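Local coordinates for protein glycerol dehydratase (Clostridium butyricum, PDB 1R9D) that probably dehydrates glycerol as a lyase of the glycyl-radical, pyruvate formate-lyase-like family, without using coenzyme B12, at residues Q476-E479 / E480-S483. Residues are numbered along the deposited sequence; the frame is centred on the assembly and turned at random.
Sequences QNFE and EMKS
Met481 runs back across the short 3-10 segment of Phe478 to Glu480, and its side chain touches Phe478 and Gln476 in turn. Met481 CB rests against the backbone oxygen of Phe478, 3.5 Å from Phe478 O, the same carbonyl that accepts the Met481 N-H. CG, set beside the backbone N by chi1 of -67°, packs over the flat face of the Gln476 amide, with Gln476 OE1 3.4 Å from Met481 CG. Met481 SD comes to the edge of the Phe478 ring, close to its plane and 3.7 Å from Phe478 CD2, a Met-aromatic contact in which the two side chains cross at nearly a right angle. Met481 CE, at the end of the extended chain, reaches the main chain of Gln476, 3.4 Å from Gln476 O. Phe568 of helix 553-569 touches both Phe478 and Met481, while Phe487 and Ala490 of helix 484-516 border the methionine.

The turn belongs to the loop joining helices 453-461 and 484-516, far from the centre of the chain, and Ser483 is the N-cap residue of the second helix. Glu480 N donates to Asn477 O at 3.0 Å, one residue before the Met481 N to Phe478 O bond. On the more exposed flank Asn477 and Glu480 lie side by side, pointing the same way. Asn477 ND2 gives a short but bent bond of 2.7 Å to Glu480 OE2, meeting it from above the carboxylate plane. The other oxygen, Glu480 OE1, accepts from a water that in turn accepts from Gln476 NE2, so one oxygen is held by Asn477 directly and the other reaches Gln476 through water. Glu479 instead carries its carboxylate to a salt bridge with Lys579, and a second water links Glu479 O to Met481 O.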
loop_
_atom_site.group_PDB
_atom_site.type_symbol
_atom_site.label_atom_id
_atom_site.label_comp_id
_atom_site.label_asym_id
_atom_site.label_seq_id
_atom_site.Cartn_x
_atom_site.Cartn_y
_atom_site.Cartn_z
ATOM N N GLN A 476 25.361 34.126 3.362
ATOM C CA GLN A 476 26.193 35.290 3.658
ATOM C C GLN A 476 25.390 36.546 4.006
ATOM O O GLN A 476 24.416 36.881 3.328
ATOM C CB GLN A 476 27.103 35.574 2.463
ATOM C CG GLN A 476 27.817 36.911 2.518
ATOM C CD GLN A 476 28.698 37.137 1.312
ATOM O OE1 GLN A 476 28.293 36.880 0.178
ATOM N NE2 GLN A 476 29.909 37.633 1.547
ATOM N N ASN A 477 25.803 37.235 5.066
ATOM C CA ASN A 477 25.136 38.464 5.488
ATOM C C ASN A 477 25.190 39.478 4.350
ATOM O O ASN A 477 26.259 39.753 3.804
ATOM C CB ASN A 477 25.822 39.054 6.722
ATOM C CG ASN A 477 25.746 38.139 7.927
ATOM O OD1 ASN A 477 24.657 37.778 8.378
ATOM N ND2 ASN A 477 26.904 37.758 8.459
ATOM N N PHE A 478 24.033 40.028 4.000
ATOM C CA PHE A 478 23.938 41.008 2.923
ATOM C C PHE A 478 24.865 42.206 3.158
ATOM O O PHE A 478 25.463 42.729 2.219
ATOM C CB PHE A 478 22.493 41.501 2.797
ATOM C CG PHE A 478 22.267 42.433 1.644
ATOM C CD1 PHE A 478 21.421 43.527 1.778
ATOM C CD2 PHE A 478 22.884 42.210 0.416
ATOM C CE1 PHE A 478 21.190 44.388 0.707
ATOM C CE2 PHE A 478 22.660 43.063 -0.664
ATOM C CZ PHE A 478 21.812 44.154 -0.518
ATOM N N GLU A 479 24.978 42.631 4.415
ATOM C CA GLU A 479 25.822 43.771 4.775
ATOM C C GLU A 479 27.286 43.573 4.414
ATOM O O GLU A 479 28.013 44.542 4.197
ATOM C CB GLU A 479 25.729 44.064 6.279
ATOM C CG GLU A 479 24.330 44.379 6.778
ATOM C CD GLU A 479 23.588 43.149 7.267
ATOM O OE1 GLU A 479 23.550 42.134 6.533
ATOM O OE2 GLU A 479 23.035 43.204 8.386
ATOM N N GLU A 480 27.716 42.319 4.345
ATOM C CA GLU A 480 29.105 42.003 4.037
ATOM C C GLU A 480 29.394 41.729 2.566
ATOM O O GLU A 480 30.549 41.514 2.191
ATOM C CB GLU A 480 29.547 40.794 4.863
ATOM C CG GLU A 480 29.546 41.032 6.360
ATOM C CD GLU A 480 29.676 39.744 7.146
ATOM O OE1 GLU A 480 30.536 38.911 6.786
ATOM O OE2 GLU A 480 28.922 39.567 8.127
ATOM N N MET A 481 28.357 41.732 1.733
ATOM C CA MET A 481 28.542 41.471 0.311
ATOM C C MET A 481 29.188 42.636 -0.422
ATOM O O MET A 481 28.818 43.792 -0.224
ATOM C CB MET A 481 27.204 41.141 -0.346
ATOM C CG MET A 481 26.607 39.834 0.115
ATOM S SD MET A 481 25.066 39.469 -0.735
ATOM C CE MET A 481 24.641 37.907 0.048
ATOM N N LYS A 482 30.150 42.322 -1.283
ATOM C CA LYS A 482 30.851 43.345 -2.047
ATOM C C LYS A 482 30.564 43.260 -3.541
ATOM O O LYS A 482 30.961 44.142 -4.302
ATOM C CB LYS A 482 32.356 43.231 -1.807
ATOM C CG LYS A 482 32.758 43.396 -0.348
ATOM C CD LYS A 482 34.257 43.198 -0.162
ATOM C CE LYS A 482 34.649 43.278 1.308
ATOM N NZ LYS A 482 36.096 42.968 1.510
ATOM N N SER A 483 29.870 42.204 -3.963
ATOM C CA SER A 483 29.551 42.032 -5.378
ATOM C C SER A 483 28.156 41.457 -5.594
ATOM O O SER A 483 27.614 40.763 -4.734
ATOM C CB SER A 483 30.566 41.103 -6.041
ATOM O OG SER A 483 30.382 39.770 -5.592
HETATM O O HOH W 1 30.616 37.862 4.344
HETATM O O HOH W 2 29.250 45.535 1.959
#